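Local coordinates for beta-N-acetylhexosaminidase (Streptomyces plicatus, PDB 1JAK), which hydrolyses terminal non-reducing beta-linked N-acetylhexosamine residues, as a family 20 glycoside hydrolase that uses substrate-assisted catalysis, at residues W482-A493 / Y504-T512. Numbering follows the deposited sequence.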
loop_
_atom_site.group_PDB
_atom_site.type_symbol
_atom_site.label_atom_id
_atom_site.label_comp_id
_atom_site.label_asym_id
_atom_site.label_seq_id
_atom_site.Cartn_x
_atom_site.Cartn_y
_atom_site.Cartn_z
ATOM N N TRP A 482 -14.523 0.379 -16.818
ATOM C CA TRP A 482 -13.260 0.527 -17.527
ATOM C C TRP A 482 -13.225 1.632 -18.580
ATOM O O TRP A 482 -12.293 2.434 -18.604
ATOM C CB TRP A 482 -12.854 -0.806 -18.170
ATOM C CG TRP A 482 -11.682 -0.671 -19.089
ATOM C CD1 TRP A 482 -11.692 -0.765 -20.452
ATOM C CD2 TRP A 482 -10.336 -0.348 -18.719
ATOM N NE1 TRP A 482 -10.439 -0.516 -20.953
ATOM C CE2 TRP A 482 -9.586 -0.257 -19.913
ATOM C CE3 TRP A 482 -9.691 -0.123 -17.495
ATOM C CZ2 TRP A 482 -8.219 0.052 -19.920
ATOM C CZ3 TRP A 482 -8.331 0.184 -17.501
ATOM C CH2 TRP A 482 -7.612 0.269 -18.710
ATOM N N ASP A 483 -14.230 1.681 -19.449
ATOM C CA ASP A 483 -14.241 2.694 -20.500
ATOM C C ASP A 483 -14.124 4.126 -19.994
ATOM O O ASP A 483 -13.487 4.959 -20.640
ATOM C CB ASP A 483 -15.489 2.554 -21.377
ATOM C CG ASP A 483 -15.447 1.317 -22.254
ATOM O OD1 ASP A 483 -14.332 0.862 -22.587
ATOM O OD2 ASP A 483 -16.526 0.809 -22.626
ATOM N N THR A 484 -14.730 4.420 -18.849
ATOM C CA THR A 484 -14.648 5.770 -18.305
ATOM C C THR A 484 -13.443 5.910 -17.379
ATOM O O THR A 484 -12.855 6.985 -17.278
ATOM C CB THR A 484 -15.944 6.172 -17.558
ATOM O OG1 THR A 484 -16.267 5.191 -16.568
ATOM C CG2 THR A 484 -17.103 6.294 -18.543
ATOM N N TYR A 485 -13.067 4.822 -16.713
ATOM C CA TYR A 485 -11.908 4.856 -15.825
ATOM C C TYR A 485 -10.630 5.115 -16.620
ATOM O O TYR A 485 -9.773 5.892 -16.195
ATOM C CB TYR A 485 -11.750 3.530 -15.068
ATOM C CG TYR A 485 -10.452 3.451 -14.287
ATOM C CD1 TYR A 485 -10.265 4.211 -13.131
ATOM C CD2 TYR A 485 -9.386 2.672 -14.742
ATOM C CE1 TYR A 485 -9.047 4.202 -12.448
ATOM C CE2 TYR A 485 -8.158 2.658 -14.066
ATOM C CZ TYR A 485 -7.999 3.427 -12.924
ATOM O OH TYR A 485 -6.792 3.444 -12.265
ATOM N N LYS A 486 -10.498 4.464 -17.773
ATOM C CA LYS A 486 -9.295 4.627 -18.579
ATOM C C LYS A 486 -9.054 6.073 -18.986
ATOM O O LYS A 486 -7.913 6.466 -19.234
ATOM C CB LYS A 486 -9.337 3.725 -19.820
ATOM C CG LYS A 486 -10.339 4.118 -20.884
ATOM C CD LYS A 486 -10.310 3.102 -22.022
ATOM C CE LYS A 486 -11.278 3.476 -23.134
ATOM N NZ LYS A 486 -11.253 2.472 -24.233
ATOM N N VAL A 487 -10.120 6.868 -19.049
ATOM C CA VAL A 487 -9.976 8.276 -19.406
ATOM C C VAL A 487 -9.384 9.029 -18.219
ATOM O O VAL A 487 -8.551 9.918 -18.389
ATOM C CB VAL A 487 -11.330 8.912 -19.785
ATOM C CG1 VAL A 487 -11.152 10.407 -20.017
ATOM C CG2 VAL A 487 -11.877 8.249 -21.040
ATOM N N ARG A 488 -9.822 8.669 -17.016
ATOM C CA ARG A 488 -9.309 9.303 -15.808
ATOM C C ARG A 488 -7.862 8.869 -15.583
ATOM O O ARG A 488 -7.047 9.641 -15.075
ATOM C CB ARG A 488 -10.184 8.936 -14.603
ATOM C CG ARG A 488 -11.560 9.605 -14.643
ATOM C CD ARG A 488 -12.375 9.375 -13.373
ATOM N NE ARG A 488 -12.989 8.049 -13.317
ATOM C CZ ARG A 488 -12.643 7.096 -12.456
ATOM N NH1 ARG A 488 -11.677 7.313 -11.571
ATOM N NH2 ARG A 488 -13.272 5.927 -12.470
ATOM N N LEU A 489 -7.541 7.637 -15.969
ATOM C CA LEU A 489 -6.174 7.144 -15.816
ATOM C C LEU A 489 -5.284 7.813 -16.860
ATOM O O LEU A 489 -4.157 8.209 -16.567
ATOM C CB LEU A 489 -6.123 5.619 -15.990
ATOM C CG LEU A 489 -4.757 4.960 -15.753
ATOM C CD1 LEU A 489 -4.304 5.206 -14.316
ATOM C CD2 LEU A 489 -4.856 3.460 -16.022
ATOM N N ALA A 490 -5.796 7.945 -18.079
ATOM C CA ALA A 490 -5.040 8.576 -19.156
ATOM C C ALA A 490 -4.630 9.992 -18.766
ATOM O O ALA A 490 -3.550 10.460 -19.127
ATOM C CB ALA A 490 -5.879 8.618 -20.429
ATOM N N ALA A 491 -5.501 10.660 -18.018
ATOM C CA ALA A 491 -5.265 12.031 -17.585
ATOM C C ALA A 491 -4.077 12.187 -16.643
ATOM O O ALA A 491 -3.569 13.294 -16.461
ATOM C CB ALA A 491 -6.520 12.581 -16.925
ATOM N N GLN A 492 -3.632 11.084 -16.047
ATOM C CA GLN A 492 -2.508 11.137 -15.114
ATOM C C GLN A 492 -1.154 11.310 -15.799
ATOM O O GLN A 492 -0.202 11.772 -15.177
ATOM C CB GLN A 492 -2.463 9.864 -14.260
ATOM C CG GLN A 492 -3.762 9.507 -13.549
ATOM C CD GLN A 492 -4.291 10.625 -12.672
ATOM O OE1 GLN A 492 -3.559 11.204 -11.869
ATOM N NE2 GLN A 492 -5.575 10.927 -12.814
ATOM N N ALA A 493 -1.069 10.941 -17.075
ATOM C CA ALA A 493 0.186 11.022 -17.824
ATOM C C ALA A 493 1.011 12.296 -17.618
ATOM O O ALA A 493 2.177 12.227 -17.230
ATOM C CB ALA A 493 -0.085 10.810 -19.313
ATOM N N TYR A 504 4.361 2.482 -17.305
ATOM C CA TYR A 504 4.147 1.724 -18.526
ATOM C C TYR A 504 3.023 2.374 -19.329
ATOM O O TYR A 504 1.892 2.481 -18.852
ATOM C CB TYR A 504 3.776 0.284 -18.169
ATOM C CG TYR A 504 3.224 -0.535 -19.313
ATOM C CD1 TYR A 504 4.001 -0.814 -20.438
ATOM C CD2 TYR A 504 1.933 -1.060 -19.256
ATOM C CE1 TYR A 504 3.505 -1.601 -21.479
ATOM C CE2 TYR A 504 1.428 -1.850 -20.293
ATOM C CZ TYR A 504 2.220 -2.115 -21.398
ATOM O OH TYR A 504 1.729 -2.900 -22.420
ATOM N N ARG A 505 3.339 2.813 -20.543
ATOM C CA ARG A 505 2.346 3.447 -21.402
ATOM C C ARG A 505 1.515 2.390 -22.119
ATOM O O ARG A 505 1.662 2.161 -23.323
ATOM C CB ARG A 505 3.033 4.366 -22.415
ATOM C CG ARG A 505 3.658 5.611 -21.792
ATOM C CD ARG A 505 4.335 6.465 -22.853
ATOM N NE ARG A 505 3.394 6.870 -23.895
ATOM C CZ ARG A 505 2.565 7.904 -23.800
ATOM N NH1 ARG A 505 2.556 8.657 -22.707
ATOM N NH2 ARG A 505 1.735 8.180 -24.799
ATOM N N SER A 506 0.633 1.752 -21.361
ATOM C CA SER A 506 -0.227 0.705 -21.891
ATOM C C SER A 506 -1.030 1.138 -23.106
ATOM O O SER A 506 -1.623 2.214 -23.121
ATOM C CB SER A 506 -1.196 0.227 -20.814
ATOM O OG SER A 506 -2.127 -0.690 -21.361
ATOM N N PRO A 507 -1.065 0.291 -24.145
ATOM C CA PRO A 507 -1.826 0.637 -25.348
ATOM C C PRO A 507 -3.335 0.629 -25.092
ATOM O O PRO A 507 -4.113 1.107 -25.920
ATOM C CB PRO A 507 -1.386 -0.432 -26.350
ATOM C CG PRO A 507 -1.094 -1.613 -25.471
ATOM C CD PRO A 507 -0.349 -0.985 -24.319
ATOM N N GLN A 508 -3.743 0.089 -23.944
ATOM C CA GLN A 508 -5.162 0.026 -23.587
ATOM C C GLN A 508 -5.673 1.364 -23.062
ATOM O O GLN A 508 -6.880 1.570 -22.938
ATOM C CB GLN A 508 -5.408 -1.022 -22.497
ATOM C CG GLN A 508 -4.890 -2.421 -22.782
ATOM C CD GLN A 508 -5.275 -3.393 -21.680
ATOM O OE1 GLN A 508 -5.266 -3.039 -20.502
ATOM N NE2 GLN A 508 -5.609 -4.626 -22.059
ATOM N N VAL A 509 -4.749 2.264 -22.749
ATOM C CA VAL A 509 -5.096 3.570 -22.194
ATOM C C VAL A 509 -4.814 4.705 -23.178
ATOM O O VAL A 509 -3.718 4.801 -23.724
ATOM C CB VAL A 509 -4.297 3.817 -20.897
ATOM C CG1 VAL A 509 -4.682 5.154 -20.285
ATOM C CG2 VAL A 509 -4.544 2.680 -19.914
ATOM N N PRO A 510 -5.805 5.586 -23.407
ATOM C CA PRO A 510 -5.667 6.720 -24.329
ATOM C C PRO A 510 -4.967 7.914 -23.683
ATOM O O PRO A 510 -5.557 8.985 -23.532
ATOM C CB PRO A 510 -7.113 7.025 -24.698
ATOM C CG PRO A 510 -7.817 6.792 -23.404
ATOM C CD PRO A 510 -7.182 5.504 -22.886
ATOM N N TRP A 511 -3.702 7.716 -23.326
ATOM C CA TRP A 511 -2.879 8.725 -22.661
ATOM C C TRP A 511 -3.012 10.164 -23.146
ATOM O O TRP A 511 -2.973 10.435 -24.344
ATOM C CB TRP A 511 -1.411 8.303 -22.726
ATOM C CG TRP A 511 -1.196 6.944 -22.154
ATOM C CD1 TRP A 511 -0.915 5.797 -22.839
ATOM C CD2 TRP A 511 -1.309 6.573 -20.777
ATOM N NE1 TRP A 511 -0.846 4.733 -21.974
ATOM C CE2 TRP A 511 -1.086 5.181 -20.701
ATOM C CE3 TRP A 511 -1.581 7.282 -19.599
ATOM C CZ2 TRP A 511 -1.127 4.480 -19.492
ATOM C CZ3 TRP A 511 -1.623 6.586 -18.395
ATOM C CH2 TRP A 511 -1.395 5.197 -18.352
ATOM N N THR A 512 -3.159 11.079 -22.189
ATOM C CA THR A 512 -3.290 12.504 -22.476
ATOM C C THR A 512 -1.900 13.123 -22.592
ATOM O O THR A 512 -0.928 12.466 -22.161
ATOM C CB THR A 512 -4.061 13.230 -21.341
ATOM O OG1 THR A 512 -5.371 12.664 -21.213
ATOM C CG2 THR A 512 -4.186 14.719 -21.639
ATOM O OXT THR A 512 -1.800 14.262 -23.098
HETATM O O HOH W 1 -9.060 -0.062 -23.562
HETATM O O HOH W 2 -8.609 3.184 -25.475
HETATM O O HOH W 3 -7.874 11.669 -20.459
#
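V509, P510 and W511 of the C-terminal tail pack along helix 482-490, which follows the last strand of the family 20 alpha/beta barrel, 440-447, in sequence. Apolar contacts dominate. V509 splits its methyls: CG1, anti to the backbone N (chi1 -178°), reaches A490 CA at 3.6 Å, and CG2 meets L489 CD2 and W482 CH2. The same CG1 sits over the centre of the W511 ring, 3.5 Å above its plane. The W511 ring also touches A490 CA and the A493 methyl, and L489 O approaches its CZ3 at 3.5 Å. W511 NE1 donates to S506 O (2.9 Å). Replacing W511 by an alanine is likely to open a gap beside V509, A490 and A493 and to cost S506 O one of its two donors. The P510 ring crosses the K486 side chain at about a right angle. Waters bridge polar atoms of the two segments. One accepts from W482 NE1 and donates to Q508 O; another links V487 O to T512 OG1. The terminal carboxylate forms a salt bridge through OXT with R15, near the start of the modelled chain. One direct hydrogen bond crosses the contact: T512 N to A490 O, 3.1 Å and nearly straight at 168°, with A493 N reaching that oxygen from the opposite face of its carbonyl plane.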